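Local coordinates for DUF1881 domain-containing protein (Neurospora crassa, PDB 5Z6D) that is of unknown function but joins a calcium-type beta-gamma-crystallin domain to an Ig-like domain, whose interface leaves the calcium site inoperative, at residues V5-I11 / V44-A50; F12-F18 / K40-A45. The protein carries 1 engineered substitution. All coordinates share one frame; numbering follows the deposited sequence.

Interaction 1 (V5-I11 / V44-A50); sequences VDPTKVI and VAVGASA
Ile11 and Ala45 form the antiparallel hydrogen-bonded pair that joins strand 9-13 to strand 43-46 in a sheet of the beta-gamma-crystallin Greek key domain. Ile11 N reaches Ala45 O at 2.9 Å and Ala45 N reaches Ile11 O at 2.8 Å, both donors lying in the carbonyl plane. The next pair, Val10 with Val46, is non-hydrogen-bonded. Here Val10 CG1, anti to its own carbonyl carbon (chi1 -56°), meets Val46 CG1 at 4.1 Å and Ala50 CB at 3.9 Å, while Val10 CB faces Val44 CG2. On the other face, beside Ala45, Val5 folds back over the second strand: its CG1 touches Ala45 CB, and its CG2 comes within 3.5 Å of Gly47 CA. Two type I turns, Asp6-Lys9 and Gly47-Ala50, then pack together at the end of the strands. Gly47 N donates to Lys9 O, and the space a side chain would need at Gly47 is taken by the carbonyl oxygens of Asp6, Pro7 and Lys9. Further out, strand 23-26 flanks strand 9-13, with Val10 backbone-bonded to Tyr25, and Ser70 OG bonds Val46 N. At the far end Ser49 N reaches Pro7 O at 2.8 Å, tilted 18° from the carbonyl plane.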
ATOM      1  N   VAL A   5     -23.451   4.717 -10.492  1.00 51.46           N
ATOM      2  CA  VAL A   5     -22.934   3.675 -11.369  1.00 47.93           C
ATOM      3  C   VAL A   5     -23.157   2.260 -10.832  1.00 37.86           C
ATOM      4  O   VAL A   5     -23.528   2.075  -9.666  1.00 32.98           O
ATOM      5  CB  VAL A   5     -21.432   3.882 -11.628  1.00 57.46           C
ATOM      6  CG1 VAL A   5     -21.190   5.265 -12.202  1.00 63.36           C
ATOM      7  CG2 VAL A   5     -20.644   3.704 -10.347  1.00 58.27           C
ATOM      8  N   ASP A   6     -22.951   1.284 -11.717  1.00 38.48           N
ATOM      9  CA  ASP A   6     -22.949  -0.133 -11.361  1.00 40.03           C
ATOM     10  C   ASP A   6     -22.074  -0.314 -10.124  1.00 37.65           C
ATOM     11  O   ASP A   6     -20.921   0.112 -10.123  1.00 34.91           O
ATOM     12  CB  ASP A   6     -22.430  -0.969 -12.536  1.00 54.10           C
ATOM     13  CG  ASP A   6     -22.769  -2.449 -12.417  1.00 64.25           C
ATOM     14  OD1 ASP A   6     -22.614  -3.028 -11.319  1.00 62.93           O
ATOM     15  OD2 ASP A   6     -23.184  -3.038 -13.441  1.00 66.85           O
ATOM     16  N   PRO A   7     -22.628  -0.918  -9.060  1.00 34.85           N
ATOM     17  CA  PRO A   7     -21.958  -0.977  -7.757  1.00 31.47           C
ATOM     18  C   PRO A   7     -20.622  -1.726  -7.750  1.00 27.85           C
ATOM     19  O   PRO A   7     -19.843  -1.539  -6.818  1.00 29.02           O
ATOM     20  CB  PRO A   7     -22.970  -1.708  -6.871  1.00 33.63           C
ATOM     21  CG  PRO A   7     -24.274  -1.563  -7.565  1.00 40.23           C
ATOM     22  CD  PRO A   7     -23.957  -1.549  -9.021  1.00 35.86           C
ATOM     23  N   THR A   8     -20.355  -2.546  -8.758  1.00 34.37           N
ATOM     24  CA  THR A   8     -19.085  -3.262  -8.808  1.00 39.20           C
ATOM     25  C   THR A   8     -18.212  -2.709  -9.929  1.00 33.98           C
ATOM     26  O   THR A   8     -17.294  -3.368 -10.407  1.00 31.97           O
ATOM     27  CB  THR A   8     -19.306  -4.770  -9.000  1.00 48.25           C
ATOM     28  OG1 THR A   8     -20.099  -4.987 -10.173  1.00 51.48           O
ATOM     29  CG2 THR A   8     -20.035  -5.348  -7.795  1.00 51.14           C
ATOM     30  N   LYS A   9     -18.518  -1.491 -10.359  1.00 25.58           N
ATOM     31  CA  LYS A   9     -17.758  -0.850 -11.420  1.00 26.76           C
ATOM     32  C   LYS A   9     -17.241   0.497 -10.919  1.00 22.25           C
ATOM     33  O   LYS A   9     -17.677   0.976  -9.883  1.00 22.86           O
ATOM     34  CB  LYS A   9     -18.618  -0.673 -12.680  1.00 36.94           C
ATOM     35  CG  LYS A   9     -18.639  -1.886 -13.627  1.00 48.18           C
ATOM     36  CD  LYS A   9     -19.286  -3.118 -12.994  1.00 57.32           C
ATOM     37  CE  LYS A   9     -18.833  -4.407 -13.673  1.00 59.99           C
ATOM     38  NZ  LYS A   9     -19.084  -5.614 -12.833  1.00 54.94           N
ATOM     39  N   VAL A  10     -16.282   1.063 -11.643  1.00 24.94           N
ATOM     40  CA  VAL A  10     -15.852   2.432 -11.417  1.00 24.08           C
ATOM     41  C   VAL A  10     -15.728   3.050 -12.795  1.00 29.53           C
ATOM     42  O   VAL A  10     -15.487   2.347 -13.778  1.00 26.33           O
ATOM     43  CB  VAL A  10     -14.500   2.535 -10.620  1.00 24.33           C
ATOM     44  CG1 VAL A  10     -14.592   1.796  -9.276  1.00 22.12           C
ATOM     45  CG2 VAL A  10     -13.326   2.028 -11.445  1.00 24.38           C
ATOM     46  N   ILE A  11     -15.950   4.354 -12.896  1.00 22.43           N
ATOM     47  CA  ILE A  11     -15.769   5.007 -14.166  1.00 24.71           C
ATOM     48  C   ILE A  11     -14.773   6.120 -14.021  1.00 23.34           C
ATOM     49  O   ILE A  11     -14.932   7.004 -13.172  1.00 24.83           O
ATOM     50  CB  ILE A  11     -17.093   5.585 -14.731  1.00 29.35           C
ATOM     51  CG1 ILE A  11     -18.213   4.543 -14.686  1.00 30.72           C
ATOM     52  CG2 ILE A  11     -16.864   6.097 -16.138  1.00 27.06           C
ATOM     53  CD1 ILE A  11     -19.502   5.009 -15.334  1.00 36.11           C
ATOM     54  N   VAL A  44     -13.140  10.315 -10.919  1.00 20.66           N
ATOM     55  CA  VAL A  44     -13.535   8.902 -10.875  1.00 21.09           C
ATOM     56  C   VAL A  44     -14.810   8.699 -10.052  1.00 20.62           C
ATOM     57  O   VAL A  44     -14.913   9.143  -8.904  1.00 22.77           O
ATOM     58  CB  VAL A  44     -12.395   8.009 -10.319  1.00 20.97           C
ATOM     59  CG1 VAL A  44     -11.977   8.428  -8.902  1.00 21.87           C
ATOM     60  CG2 VAL A  44     -12.793   6.521 -10.369  1.00 18.45           C
ATOM     61  N   ALA A  45     -15.792   8.052 -10.677  1.00 21.09           N
ATOM     62  CA  ALA A  45     -17.002   7.630  -9.985  1.00 23.26           C
ATOM     63  C   ALA A  45     -16.817   6.219  -9.482  1.00 23.39           C
ATOM     64  O   ALA A  45     -16.392   5.335 -10.234  1.00 25.16           O
ATOM     65  CB  ALA A  45     -18.209   7.716 -10.906  1.00 26.93           C
ATOM     66  N   VAL A  46     -17.137   6.001  -8.216  1.00 23.90           N
ATOM     67  CA  VAL A  46     -16.905   4.702  -7.604  1.00 26.39           C
ATOM     68  C   VAL A  46     -18.211   4.060  -7.200  1.00 26.93           C
ATOM     69  O   VAL A  46     -18.996   4.642  -6.460  1.00 31.22           O
ATOM     70  CB  VAL A  46     -15.998   4.821  -6.378  1.00 25.18           C
ATOM     71  CG1 VAL A  46     -15.834   3.462  -5.693  1.00 24.65           C
ATOM     72  CG2 VAL A  46     -14.654   5.387  -6.796  1.00 20.96           C
ATOM     73  N   GLY A  47     -18.443   2.859  -7.713  1.00 26.74           N
ATOM     74  CA  GLY A  47     -19.631   2.107  -7.370  1.00 30.80           C
ATOM     75  C   GLY A  47     -19.701   1.840  -5.886  1.00 28.50           C
ATOM     76  O   GLY A  47     -18.683   1.825  -5.181  1.00 29.68           O
ATOM     77  N   ALA A  48     -20.915   1.603  -5.405  1.00 30.26           N
ATOM     78  CA  ALA A  48     -21.171   1.451  -3.972  1.00 28.20           C
ATOM     79  C   ALA A  48     -20.470   0.250  -3.318  1.00 33.67           C
ATOM     80  O   ALA A  48     -20.261   0.232  -2.105  1.00 36.72           O
ATOM     81  CB  ALA A  48     -22.675   1.358  -3.744  1.00 33.54           C
ATOM     82  N   SER A  49     -20.127  -0.753  -4.117  1.00 29.92           N
ATOM     83  CA  SER A  49     -19.481  -1.948  -3.591  1.00 36.50           C
ATOM     84  C   SER A  49     -18.059  -2.070  -4.117  1.00 40.55           C
ATOM     85  O   SER A  49     -17.407  -3.104  -3.945  1.00 41.77           O
ATOM     86  CB  SER A  49     -20.280  -3.197  -3.954  1.00 37.63           C
ATOM     87  OG  SER A  49     -21.563  -3.161  -3.351  1.00 40.68           O
ATOM     88  N   ALA A  50     -17.591  -1.010  -4.767  1.00 35.05           N
ATOM     89  CA  ALA A  50     -16.261  -1.000  -5.351  1.00 24.05           C
ATOM     90  C   ALA A  50     -15.346  -0.058  -4.578  1.00 20.05           C
ATOM     91  O   ALA A  50     -15.778   0.725  -3.721  1.00 23.18           O
ATOM     92  CB  ALA A  50     -16.325  -0.598  -6.807  1.00 23.32           C
TER

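Interaction 2 (F12-F18 / K40-A45); sequences FYQKKNF and KYFSVA
The folded hairpin of the beta-gamma-crystallin Greek key, with its aromatic-X4-aromatic sequence from Tyr13 to Phe18, meets the strand that carries the motif's serine, Ser43. The first link is a classic beta bulge: Tyr13 O takes Phe42 N at 2.7 Å and Ser43 N at 3.2 Å, while Tyr13 N gives a nearly straight bond (177°) to Ser43 O. Ser43 OG, set between its backbone N and carbonyl carbon (chi1 55°), points into the fold of the hairpin. There it donates to Lys15 O at 2.6 Å, in the carbonyl plane, and accepts from Phe18 N at 3.0 Å. Phe18 CA lies over one face of the Tyr13 ring, whose edge meets Ala45 CB through CE2; Phe18 CE1 brings its own ring edge to Val44 O. On the opposite side of the sheet Phe12 CB sits 3.3 Å from the Tyr41 ring centroid, almost on the normal, with Lys40 CB over the other face. Val44 CG2 lies over one face of the Phe12 ring, 3.7 Å from its centroid, and that ring also meets Phe83 of the domain's second sheet. Tyr41 OH bonds to Asp23 and Tyr25. Cutting Tyr41 back to an alanine would probably open a gap between Phe12 CB and Lys40 CB and cost Asp23 and Tyr25 their phenol partner. With both donor and acceptor roles of its hydroxyl engaged, buried Ser43 ties two points of the folded hairpin to the neighbouring strand.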
ATOM      1  N   PHE A  12     -13.736   6.072 -14.841  1.00 23.84           N
ATOM      2  CA  PHE A  12     -12.750   7.136 -14.860  1.00 25.16           C
ATOM      3  C   PHE A  12     -13.099   8.135 -15.946  1.00 30.98           C
ATOM      4  O   PHE A  12     -13.414   7.772 -17.066  1.00 26.04           O
ATOM      5  CB  PHE A  12     -11.348   6.581 -15.077  1.00 22.24           C
ATOM      6  CG  PHE A  12     -10.723   6.016 -13.833  1.00 19.96           C
ATOM      7  CD1 PHE A  12     -10.083   6.843 -12.930  1.00 20.89           C
ATOM      8  CD2 PHE A  12     -10.764   4.648 -13.580  1.00 23.52           C
ATOM      9  CE1 PHE A  12      -9.503   6.319 -11.782  1.00 21.07           C
ATOM     10  CE2 PHE A  12     -10.186   4.114 -12.440  1.00 20.10           C
ATOM     11  CZ  PHE A  12      -9.547   4.939 -11.544  1.00 21.77           C
ATOM     12  N   TYR A  13     -13.032   9.406 -15.615  1.00 26.67           N
ATOM     13  CA  TYR A  13     -13.374  10.419 -16.574  1.00 26.36           C
ATOM     14  C   TYR A  13     -12.149  11.240 -16.936  1.00 25.29           C
ATOM     15  O   TYR A  13     -11.289  11.560 -16.077  1.00 26.16           O
ATOM     16  CB  TYR A  13     -14.487  11.320 -16.023  1.00 22.30           C
ATOM     17  CG  TYR A  13     -15.781  10.581 -15.697  1.00 21.50           C
ATOM     18  CD1 TYR A  13     -16.796  10.439 -16.650  1.00 26.87           C
ATOM     19  CD2 TYR A  13     -15.990  10.037 -14.437  1.00 25.48           C
ATOM     20  CE1 TYR A  13     -17.974   9.761 -16.342  1.00 27.97           C
ATOM     21  CE2 TYR A  13     -17.148   9.358 -14.121  1.00 26.23           C
ATOM     22  CZ  TYR A  13     -18.143   9.225 -15.071  1.00 28.46           C
ATOM     23  OH  TYR A  13     -19.300   8.548 -14.732  1.00 35.00           O
ATOM     24  N   GLN A  14     -12.124  11.593 -18.220  1.00 25.36           N
ATOM     25  CA  GLN A  14     -11.115  12.434 -18.827  1.00 28.71           C
ATOM     26  C   GLN A  14     -11.101  13.861 -18.273  1.00 34.50           C
ATOM     27  O   GLN A  14     -10.047  14.489 -18.196  1.00 42.07           O
ATOM     28  CB  GLN A  14     -11.342  12.439 -20.343  1.00 40.99           C
ATOM     29  CG  GLN A  14     -11.028  13.729 -21.060  1.00 57.28           C
ATOM     30  CD  GLN A  14     -11.804  13.858 -22.359  1.00 66.79           C
ATOM     31  OE1 GLN A  14     -13.033  13.763 -22.377  1.00 63.12           O
ATOM     32  NE2 GLN A  14     -11.088  14.065 -23.453  1.00 74.92           N
ATOM     33  N   LYS A  15     -12.263  14.376 -17.879  1.00 30.77           N
ATOM     34  CA  LYS A  15     -12.311  15.702 -17.273  1.00 31.26           C
ATOM     35  C   LYS A  15     -12.717  15.624 -15.804  1.00 32.63           C
ATOM     36  O   LYS A  15     -13.169  14.570 -15.337  1.00 30.42           O
ATOM     37  CB  LYS A  15     -13.273  16.605 -18.045  1.00 33.20           C
ATOM     38  CG  LYS A  15     -13.209  16.419 -19.553  1.00 36.61           C
ATOM     39  CD  LYS A  15     -13.336  17.743 -20.282  1.00 50.76           C
ATOM     40  CE  LYS A  15     -13.883  17.552 -21.689  1.00 53.86           C
ATOM     41  NZ  LYS A  15     -15.308  17.110 -21.673  1.00 55.85           N
ATOM     42  N   LYS A  16     -12.541  16.729 -15.084  1.00 34.05           N
ATOM     43  CA  LYS A  16     -12.945  16.800 -13.682  1.00 29.22           C
ATOM     44  C   LYS A  16     -14.472  16.780 -13.565  1.00 31.77           C
ATOM     45  O   LYS A  16     -15.176  16.970 -14.550  1.00 30.43           O
ATOM     46  CB  LYS A  16     -12.376  18.053 -13.016  1.00 27.61           C
ATOM     47  CG  LYS A  16     -10.860  18.086 -12.933  1.00 34.63           C
ATOM     48  CD  LYS A  16     -10.361  19.384 -12.335  1.00 30.31           C
ATOM     49  CE  LYS A  16      -8.845  19.343 -12.154  1.00 30.69           C
ATOM     50  NZ  LYS A  16      -8.313  20.547 -11.480  1.00 37.03           N
ATOM     51  N   ASN A  17     -14.964  16.524 -12.356  1.00 25.14           N
ATOM     52  CA  ASN A  17     -16.392  16.522 -12.060  1.00 30.69           C
ATOM     53  C   ASN A  17     -17.239  15.611 -12.953  1.00 27.52           C
ATOM     54  O   ASN A  17     -18.390  15.937 -13.274  1.00 30.17           O
ATOM     55  CB  ASN A  17     -16.935  17.954 -12.129  1.00 31.94           C
ATOM     56  CG  ASN A  17     -18.201  18.138 -11.311  1.00 29.04           C
ATOM     57  OD1 ASN A  17     -18.376  17.501 -10.272  1.00 30.78           O
ATOM     58  ND2 ASN A  17     -19.096  19.004 -11.783  1.00 31.49           N
ATOM     59  N   PHE A  18     -16.659  14.476 -13.347  1.00 24.50           N
ATOM     60  CA  PHE A  18     -17.379  13.373 -13.985  1.00 28.88           C
ATOM     61  C   PHE A  18     -17.968  13.733 -15.351  1.00 30.64           C
ATOM     62  O   PHE A  18     -19.018  13.216 -15.740  1.00 31.76           O
ATOM     63  CB  PHE A  18     -18.491  12.867 -13.061  1.00 29.59           C
ATOM     64  CG  PHE A  18     -18.097  12.812 -11.611  1.00 30.02           C
ATOM     65  CD1 PHE A  18     -17.226  11.834 -11.162  1.00 25.72           C
ATOM     66  CD2 PHE A  18     -18.590  13.733 -10.694  1.00 28.47           C
ATOM     67  CE1 PHE A  18     -16.854  11.770  -9.826  1.00 25.44           C
ATOM     68  CE2 PHE A  18     -18.219  13.678  -9.359  1.00 26.90           C
ATOM     69  CZ  PHE A  18     -17.339  12.684  -8.918  1.00 24.90           C
ATOM     70  N   LYS A  40      -4.710  10.470 -18.615  1.00 39.72           N
ATOM     71  CA  LYS A  40      -6.013  10.142 -19.168  1.00 42.45           C
ATOM     72  C   LYS A  40      -7.141  10.660 -18.277  1.00 38.63           C
ATOM     73  O   LYS A  40      -8.139  11.176 -18.776  1.00 38.57           O
ATOM     74  CB  LYS A  40      -6.166   8.627 -19.359  1.00 46.22           C
ATOM     75  CG  LYS A  40      -5.137   7.979 -20.273  1.00 55.34           C
ATOM     76  CD  LYS A  40      -3.952   7.450 -19.479  1.00 63.99           C
ATOM     77  CE  LYS A  40      -2.842   6.947 -20.390  1.00 63.96           C
ATOM     78  NZ  LYS A  40      -1.583   6.703 -19.626  1.00 66.51           N
ATOM     79  N   TYR A  41      -6.976  10.536 -16.960  1.00 32.74           N
ATOM     80  CA  TYR A  41      -8.116  10.672 -16.048  1.00 29.79           C
ATOM     81  C   TYR A  41      -7.991  11.770 -15.012  1.00 26.04           C
ATOM     82  O   TYR A  41      -6.963  11.923 -14.351  1.00 24.61           O
ATOM     83  CB  TYR A  41      -8.359   9.347 -15.333  1.00 24.80           C
ATOM     84  CG  TYR A  41      -8.613   8.213 -16.277  1.00 25.14           C
ATOM     85  CD1 TYR A  41      -9.425   8.378 -17.387  1.00 25.63           C
ATOM     86  CD2 TYR A  41      -8.032   6.974 -16.065  1.00 27.06           C
ATOM     87  CE1 TYR A  41      -9.658   7.338 -18.255  1.00 27.80           C
ATOM     88  CE2 TYR A  41      -8.258   5.931 -16.924  1.00 28.27           C
ATOM     89  CZ  TYR A  41      -9.072   6.121 -18.018  1.00 31.50           C
ATOM     90  OH  TYR A  41      -9.302   5.076 -18.879  1.00 29.96           O
ATOM     91  N   PHE A  42      -9.075  12.528 -14.873  1.00 23.55           N
ATOM     92  CA  PHE A  42      -9.151  13.650 -13.944  1.00 26.35           C
ATOM     93  C   PHE A  42     -10.240  13.467 -12.879  1.00 23.71           C
ATOM     94  O   PHE A  42     -10.284  14.228 -11.900  1.00 25.48           O
ATOM     95  CB  PHE A  42      -9.418  14.953 -14.706  1.00 31.02           C
ATOM     96  CG  PHE A  42      -8.179  15.655 -15.180  1.00 41.41           C
ATOM     97  CD1 PHE A  42      -6.923  15.212 -14.806  1.00 38.17           C
ATOM     98  CD2 PHE A  42      -8.278  16.781 -15.985  1.00 50.30           C
ATOM     99  CE1 PHE A  42      -5.785  15.871 -15.231  1.00 41.25           C
ATOM    100  CE2 PHE A  42      -7.144  17.444 -16.415  1.00 54.82           C
ATOM    101  CZ  PHE A  42      -5.896  16.988 -16.037  1.00 53.66           C
ATOM    102  N   SER A  43     -11.138  12.504 -13.066  1.00 25.84           N
ATOM    103  CA  SER A  43     -12.080  12.232 -11.970  1.00 22.18           C
ATOM    104  C   SER A  43     -12.506  10.779 -11.990  1.00 22.29           C
ATOM    105  O   SER A  43     -12.234  10.068 -12.954  1.00 21.51           O
ATOM    106  CB  SER A  43     -13.308  13.165 -12.031  1.00 21.53           C
ATOM    107  OG  SER A  43     -13.969  13.095 -13.287  1.00 21.82           O
ATOM    108  N   VAL A  44     -13.140  10.315 -10.919  1.00 20.66           N
ATOM    109  CA  VAL A  44     -13.535   8.902 -10.875  1.00 21.09           C
ATOM    110  C   VAL A  44     -14.810   8.699 -10.052  1.00 20.62           C
ATOM    111  O   VAL A  44     -14.913   9.143  -8.904  1.00 22.77           O
ATOM    112  CB  VAL A  44     -12.395   8.009 -10.319  1.00 20.97           C
ATOM    113  CG1 VAL A  44     -11.977   8.428  -8.902  1.00 21.87           C
ATOM    114  CG2 VAL A  44     -12.793   6.521 -10.369  1.00 18.45           C
ATOM    115  N   ALA A  45     -15.792   8.052 -10.677  1.00 21.09           N
ATOM    116  CA  ALA A  45     -17.002   7.630  -9.985  1.00 23.26           C
ATOM    117  C   ALA A  45     -16.817   6.219  -9.482  1.00 23.39           C
ATOM    118  O   ALA A  45     -16.392   5.335 -10.234  1.00 25.16           O
ATOM    119  CB  ALA A  45     -18.209   7.716 -10.906  1.00 26.93           C
TER

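Overall arrangement
Interactions 1 and 2 are successive halves of one antiparallel pairing, between strands 9-13 and 43-46, with centres 13 Å apart. They share Val44 and Ala45, and interaction 2 is nested inside the chain loop that interaction 1 closes. Strand 9-13 is central in its sheet, so its other edge pairs with strand 23-26. Interaction 1 finishes one end with turns, away from the calcium site; interaction 2 finishes the other with the folded hairpin and approaches that site. There the Lys40 side chain is about 4 Å from that of calcium ligand Asp39 and about 8 Å from that of Ser81; no calcium is bound to this chain in the model.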